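Local structure of kinesin-like protein KIF19 (Mus musculus, 5GSZ) at residues Y112-T117 and P121-R126; T31-K36 and V42-P47. The protein uses its motor domain, the part in this chain, to move toward microtubule plus ends and depolymerize microtubules at ciliary tips, regulating the length of motile cilia. All blocks are in the same frame, centred on the assembly; numbering follows the deposited sequence.

Contact 1 (Y112-T117 and P121-R126). With ADP (adenosine-5'-diphosphate), chain B.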
loop_
_atom_site.group_PDB
_atom_site.type_symbol
_atom_site.label_atom_id
_atom_site.label_comp_id
_atom_site.label_asym_id
_atom_site.label_seq_id
_atom_site.Cartn_x
_atom_site.Cartn_y
_atom_site.Cartn_z
ATOM N N TYR A 112 -8.873 5.616 -0.217
ATOM C CA TYR A 112 -9.346 6.248 -1.442
ATOM C C TYR A 112 -8.456 5.898 -2.635
ATOM O O TYR A 112 -8.959 5.582 -3.720
ATOM C CB TYR A 112 -9.441 7.767 -1.258
ATOM C CG TYR A 112 -9.935 8.512 -2.486
ATOM C CD1 TYR A 112 -11.296 8.668 -2.728
ATOM C CD2 TYR A 112 -9.039 9.043 -3.415
ATOM C CE1 TYR A 112 -11.757 9.348 -3.851
ATOM C CE2 TYR A 112 -9.487 9.715 -4.540
ATOM C CZ TYR A 112 -10.854 9.863 -4.749
ATOM O OH TYR A 112 -11.310 10.528 -5.855
ATOM N N THR A 113 -7.127 5.979 -2.460
ATOM C CA THR A 113 -6.203 5.618 -3.534
ATOM C C THR A 113 -6.356 4.156 -3.951
ATOM O O THR A 113 -6.347 3.857 -5.149
ATOM C CB THR A 113 -4.755 5.884 -3.117
ATOM O OG1 THR A 113 -4.470 7.280 -3.221
ATOM C CG2 THR A 113 -3.762 5.107 -4.012
ATOM N N MET A 114 -6.504 3.234 -2.982
ATOM C CA MET A 114 -6.488 1.793 -3.262
ATOM C C MET A 114 -7.850 1.242 -3.682
ATOM O O MET A 114 -7.954 0.578 -4.720
ATOM C CB MET A 114 -5.973 1.003 -2.053
ATOM C CG MET A 114 -4.550 1.358 -1.686
ATOM S SD MET A 114 -3.396 1.385 -3.090
ATOM C CE MET A 114 -3.055 -0.362 -3.349
ATOM N N LEU A 115 -8.894 1.496 -2.883
ATOM C CA LEU A 115 -10.252 1.063 -3.201
ATOM C C LEU A 115 -11.042 2.110 -3.990
ATOM O O LEU A 115 -11.746 1.766 -4.940
ATOM C CB LEU A 115 -10.997 0.714 -1.916
ATOM C CG LEU A 115 -12.477 0.446 -2.114
ATOM C CD1 LEU A 115 -12.605 -0.900 -2.771
ATOM C CD2 LEU A 115 -13.206 0.418 -0.796
ATOM N N GLY A 116 -10.930 3.387 -3.617
ATOM C CA GLY A 116 -11.738 4.431 -4.223
ATOM C C GLY A 116 -13.192 4.318 -3.813
ATOM O O GLY A 116 -13.536 3.791 -2.753
ATOM N N THR A 117 -14.061 4.807 -4.687
ATOM C CA THR A 117 -15.500 4.773 -4.473
ATOM C C THR A 117 -16.183 4.263 -5.731
ATOM O O THR A 117 -15.571 4.162 -6.803
ATOM C CB THR A 117 -16.069 6.155 -4.130
ATOM O OG1 THR A 117 -15.876 7.041 -5.244
ATOM C CG2 THR A 117 -15.396 6.727 -2.910
ATOM N N PRO A 121 -13.440 4.904 -8.682
ATOM C CA PRO A 121 -12.710 3.708 -8.234
ATOM C C PRO A 121 -11.208 3.923 -8.182
ATOM O O PRO A 121 -10.646 4.789 -8.856
ATOM C CB PRO A 121 -13.071 2.665 -9.297
ATOM C CG PRO A 121 -14.311 3.189 -9.951
ATOM C CD PRO A 121 -14.170 4.666 -9.931
ATOM N N GLY A 122 -10.544 3.085 -7.391
ATOM C CA GLY A 122 -9.108 3.233 -7.228
ATOM C C GLY A 122 -8.215 2.221 -7.926
ATOM O O GLY A 122 -8.519 1.734 -9.020
ATOM N N ILE A 123 -7.097 1.904 -7.271
ATOM C CA ILE A 123 -6.025 1.135 -7.893
ATOM C C ILE A 123 -6.433 -0.322 -8.109
ATOM O O ILE A 123 -6.103 -0.914 -9.142
ATOM C CB ILE A 123 -4.742 1.226 -7.045
ATOM C CG1 ILE A 123 -4.140 2.622 -7.119
ATOM C CG2 ILE A 123 -3.717 0.174 -7.497
ATOM C CD1 ILE A 123 -3.819 3.055 -8.520
ATOM N N TYR A 124 -7.104 -0.936 -7.125
ATOM C CA TYR A 124 -7.532 -2.329 -7.219
ATOM C C TYR A 124 -8.199 -2.635 -8.550
ATOM O O TYR A 124 -7.643 -3.370 -9.370
ATOM C CB TYR A 124 -8.516 -2.711 -6.105
ATOM C CG TYR A 124 -7.982 -2.687 -4.684
ATOM C CD1 TYR A 124 -6.629 -2.844 -4.402
ATOM C CD2 TYR A 124 -8.848 -2.507 -3.618
ATOM C CE1 TYR A 124 -6.165 -2.825 -3.073
ATOM C CE2 TYR A 124 -8.407 -2.491 -2.328
ATOM C CZ TYR A 124 -7.071 -2.646 -2.044
ATOM O OH TYR A 124 -6.665 -2.629 -0.725
ATOM N N VAL A 125 -9.379 -2.062 -8.781
ATOM C CA VAL A 125 -10.156 -2.439 -9.954
ATOM C C VAL A 125 -9.466 -1.978 -11.236
ATOM O O VAL A 125 -9.507 -2.675 -12.253
ATOM C CB VAL A 125 -11.613 -1.921 -9.852
ATOM C CG1 VAL A 125 -12.276 -2.358 -8.556
ATOM C CG2 VAL A 125 -11.673 -0.429 -9.951
ATOM N N ARG A 126 -8.810 -0.822 -11.219
ATOM C CA ARG A 126 -8.111 -0.386 -12.428
ATOM C C ARG A 126 -7.014 -1.370 -12.788
ATOM O O ARG A 126 -6.817 -1.700 -13.962
ATOM C CB ARG A 126 -7.538 1.028 -12.252
ATOM C CG ARG A 126 -8.612 2.092 -12.234
ATOM C CD ARG A 126 -8.146 3.452 -11.773
ATOM N NE ARG A 126 -8.946 4.457 -12.472
ATOM C CZ ARG A 126 -10.154 4.884 -12.107
ATOM N NH1 ARG A 126 -10.738 4.431 -11.008
ATOM N NH2 ARG A 126 -10.792 5.770 -12.847
HETATM P PB ADP B . -7.208 6.675 4.957
HETATM O O1B ADP B . -7.647 5.478 4.145
HETATM O O2B ADP B . -5.745 6.974 4.730
HETATM O O3B ADP B . -7.689 6.672 6.383
HETATM P PA ADP B . -9.381 7.702 3.515
HETATM O O1A ADP B . -9.088 7.711 2.046
HETATM O O2A ADP B . -10.101 6.550 4.169
HETATM O O3A ADP B . -8.002 7.939 4.336
HETATM O "O5'" ADP B . -10.294 8.956 3.920
HETATM C "C5'" ADP B . -10.136 10.265 3.400
HETATM C "C4'" ADP B . -11.524 10.801 3.125
HETATM O "O4'" ADP B . -11.376 11.809 2.134
HETATM C "C3'" ADP B . -12.340 9.713 2.478
HETATM O "O3'" ADP B . -13.707 10.080 2.672
HETATM C "C2'" ADP B . -11.958 9.799 1.016
HETATM O "O2'" ADP B . -13.071 9.463 0.176
HETATM C "C1'" ADP B . -11.583 11.265 0.831
HETATM N N9 ADP B . -10.339 11.432 0.039
HETATM C C8 ADP B . -9.113 10.961 0.359
HETATM N N7 ADP B . -8.176 11.295 -0.569
HETATM C C5 ADP B . -8.820 11.997 -1.517
HETATM C C6 ADP B . -8.434 12.630 -2.783
HETATM N N6 ADP B . -7.148 12.586 -3.215
HETATM N N1 ADP B . -9.406 13.254 -3.483
HETATM C C2 ADP B . -10.675 13.310 -3.047
HETATM N N3 ADP B . -11.102 12.736 -1.910
HETATM C C4 ADP B . -10.235 12.082 -1.116
#
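The phenol ring of Tyr124 turns one face to Met114, whose O, displaced toward the rim, and CB both lie over it; Met114 CB makes a CH-pi contact 4.2 Å from the ring centroid of Tyr124. Leu115 approaches the same ring obliquely, its CB 4.1 Å from Tyr124 CE2. The adenine of ADP covers a face of the Tyr112 ring, with C4 above its centre; CG anti to the backbone N (chi1 -180°) turns a face of the ring to the base while Tyr112 N donates to ADP O1A at 3.1 Å.

Backbone bonds join the end of one helix to the start of the next. Tyr124 N gives Met114 O a nearly straight bond of 3.0 Å, in the carbonyl plane, and Ile123 N binds Thr113 O more bent. Gly122 N reaches Leu115 O from above its carbonyl plane. Gly122, at the N-cap position, packs its CA against Thr113 O. Ile123 lies side by side with Thr113, Ile123 CG1 4.0 Å from Thr113 CG2, while Thr113 OG1 is bonded to His322. Helix 192-203 touches Leu115 and Tyr124.

The arrangement belongs to the P-loop nucleotide site of the kinesin motor domain: after helix 110-114, which follows the phosphate-binding loop, the chain turns at positive-phi Gly116, and the carbonyls of Thr113 and Met114 accept the first amides of helix 123-136.

Contact 2 (T31-K36 and V42-P47)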
loop_
_atom_site.group_PDB
_atom_site.type_symbol
_atom_site.label_atom_id
_atom_site.label_comp_id
_atom_site.label_asym_id
_atom_site.label_seq_id
_atom_site.Cartn_x
_atom_site.Cartn_y
_atom_site.Cartn_z
ATOM N N THR A 31 -4.643 26.417 7.194
ATOM C CA THR A 31 -4.300 26.973 5.898
ATOM C C THR A 31 -3.575 25.919 5.059
ATOM O O THR A 31 -3.357 24.780 5.489
ATOM C CB THR A 31 -3.471 28.263 6.048
ATOM O OG1 THR A 31 -2.267 27.994 6.767
ATOM C CG2 THR A 31 -4.277 29.373 6.752
ATOM N N LEU A 32 -3.232 26.298 3.831
ATOM C CA LEU A 32 -2.506 25.419 2.930
ATOM C C LEU A 32 -1.011 25.616 3.109
ATOM O O LEU A 32 -0.518 26.742 3.030
ATOM C CB LEU A 32 -2.880 25.681 1.471
ATOM C CG LEU A 32 -4.157 25.057 0.914
ATOM C CD1 LEU A 32 -4.244 25.293 -0.602
ATOM C CD2 LEU A 32 -4.223 23.574 1.266
ATOM N N ILE A 33 -0.290 24.518 3.327
ATOM C CA ILE A 33 1.148 24.570 3.549
ATOM C C ILE A 33 1.851 23.503 2.716
ATOM O O ILE A 33 3.083 23.461 2.644
ATOM C CB ILE A 33 1.467 24.400 5.043
ATOM C CG1 ILE A 33 1.098 22.984 5.508
ATOM C CG2 ILE A 33 0.746 25.467 5.872
ATOM C CD1 ILE A 33 1.579 22.678 6.871
ATOM N N ALA A 34 1.084 22.625 2.084
ATOM C CA ALA A 34 1.640 21.634 1.177
ATOM C C ALA A 34 1.307 22.050 -0.243
ATOM O O ALA A 34 0.156 22.392 -0.537
ATOM C CB ALA A 34 1.103 20.230 1.472
ATOM N N HIS A 35 2.310 22.023 -1.118
ATOM C CA HIS A 35 2.157 22.504 -2.485
ATOM C C HIS A 35 2.959 21.639 -3.441
ATOM O O HIS A 35 4.185 21.550 -3.335
ATOM C CB HIS A 35 2.576 23.975 -2.601
ATOM C CG HIS A 35 1.571 24.922 -2.018
ATOM N ND1 HIS A 35 1.593 25.313 -0.697
ATOM C CD2 HIS A 35 0.483 25.515 -2.568
ATOM C CE1 HIS A 35 0.579 26.127 -0.463
ATOM N NE2 HIS A 35 -0.107 26.268 -1.583
ATOM N N LYS A 36 2.258 20.993 -4.361
ATOM C CA LYS A 36 2.904 20.390 -5.516
ATOM C C LYS A 36 3.474 21.513 -6.365
ATOM O O LYS A 36 2.723 22.325 -6.912
ATOM C CB LYS A 36 1.899 19.552 -6.299
ATOM C CG LYS A 36 2.383 19.111 -7.640
ATOM C CD LYS A 36 1.600 17.920 -8.105
ATOM C CE LYS A 36 2.198 17.347 -9.367
ATOM N NZ LYS A 36 1.502 17.884 -10.562
ATOM N N VAL A 42 7.317 18.436 -4.055
ATOM C CA VAL A 42 6.348 19.083 -3.189
ATOM C C VAL A 42 7.128 19.846 -2.130
ATOM O O VAL A 42 8.227 19.440 -1.741
ATOM C CB VAL A 42 5.404 18.044 -2.545
ATOM C CG1 VAL A 42 4.958 17.018 -3.569
ATOM C CG2 VAL A 42 6.098 17.339 -1.402
ATOM N N VAL A 43 6.570 20.962 -1.666
ATOM C CA VAL A 43 7.210 21.727 -0.600
ATOM C C VAL A 43 6.246 21.836 0.568
ATOM O O VAL A 43 5.022 21.851 0.398
ATOM C CB VAL A 43 7.681 23.129 -1.054
ATOM C CG1 VAL A 43 8.700 23.009 -2.174
ATOM C CG2 VAL A 43 6.503 23.978 -1.479
ATOM N N LEU A 44 6.813 21.900 1.765
ATOM C CA LEU A 44 6.052 21.920 3.013
ATOM C C LEU A 44 6.389 23.202 3.770
ATOM O O LEU A 44 7.439 23.294 4.423
ATOM C CB LEU A 44 6.354 20.689 3.862
ATOM C CG LEU A 44 5.507 20.583 5.120
ATOM C CD1 LEU A 44 4.081 20.246 4.727
ATOM C CD2 LEU A 44 6.056 19.527 6.047
ATOM N N MET A 45 5.490 24.180 3.680
ATOM C CA MET A 45 5.650 25.420 4.419
ATOM C C MET A 45 5.449 25.180 5.909
ATOM O O MET A 45 4.605 24.385 6.332
ATOM C CB MET A 45 4.672 26.483 3.911
ATOM C CG MET A 45 4.889 26.860 2.453
ATOM S SD MET A 45 4.067 28.383 1.907
ATOM C CE MET A 45 2.330 27.924 1.899
ATOM N N ASP A 46 6.250 25.865 6.699
ATOM C CA ASP A 46 6.114 25.828 8.138
ATOM C C ASP A 46 5.116 26.903 8.545
ATOM O O ASP A 46 5.329 28.081 8.223
ATOM C CB ASP A 46 7.476 26.063 8.784
ATOM C CG ASP A 46 7.550 25.589 10.223
ATOM O OD1 ASP A 46 6.510 25.538 10.910
ATOM O OD2 ASP A 46 8.668 25.222 10.656
ATOM N N PRO A 47 3.987 26.554 9.181
ATOM C CA PRO A 47 3.169 27.587 9.832
ATOM C C PRO A 47 3.893 28.098 11.067
ATOM O O PRO A 47 5.014 27.663 11.343
ATOM C CB PRO A 47 1.883 26.840 10.195
ATOM C CG PRO A 47 2.350 25.431 10.406
ATOM C CD PRO A 47 3.436 25.205 9.385
#
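Ile33 and Met45 join the two segments at one end of the pairing: Met45 N donates to Ile33 O at 2.7 Å, in the carbonyl plane. Two further backbone bonds tie His35 to Val43 in both directions, His35 N to Val43 O at 3.1 Å and Val43 N to His35 O at 3.0 Å, the latter donor tilted from the carbonyl plane. Ala34-Leu44 and Lys36-Val42 are the non-hydrogen-bonded pairs on either side of the hydrogen-bonded pair His35-Val43, and CA-H...O contacts fill in between the bonds, as from Leu44 CA to Ile33 O.

These strands form the antiparallel beta hairpin 34-36 and 41-45 of the kinesin motor domain, their axes 160° apart in direction. The hairpin supplies two strands of a small three-stranded sheet, separate from the large central one; strand 62-66 pairs with the far side of 41-45.

Apolar contacts centre on Ile33. A chi1 of 67° sets its CG1 between the backbone N and the carbonyl carbon, and the branch runs side by side with Leu44, Ile33 CD1 to Leu44 CD1 at 4.1 Å. Ile33 CD1 also meets Pro47 CD at 4.0 Å, and Ile33 CB lies at the same distance from Met45 CB. Phe330 of helix 330-340 touches both Ile33 and Leu44. With everything beyond CB gone, an alanine here would probably leave a gap facing Leu44, Pro47 and Phe330.

His35 and Val43 point to one face of the sheet, Ala34, Lys36, Val42 and Leu44 to the opposite one. Met45 SD stands 5.4 Å from the His35 ring centroid, an oblique sulfur-aromatic contact. The bend at chi3 (-70°) turns Met45 CE toward His35 CE1 and Leu32 O.

Among the charged groups, Lys36 NZ forms a salt bridge with Glu39, in the turn of the hairpin.

Overall arrangement
From the N terminus, the chain first passes strand 12-18 of the central sheet and helix 23-27, then reaches contact 2, which closes the short turn between strands 34-36 and 41-45. It continues through strand 62-66, helices 77-84 and 89-93 and central strand 97-103 before contact 1 closes an even shorter connection, joining helix 110-114 to helix 123-136. The two loops follow in series, neither nested nor crossed. The centres of contact 1 and contact 2 are about 26 Å apart. Between contact 1 and contact 2 the nearest atoms are about 13 Å apart, so they do not touch. Contact 1 lies buried beside ADP and the central sheet; contact 2 belongs to the peripheral three-stranded sheet, against helix 330-340 near the end of the modelled chain.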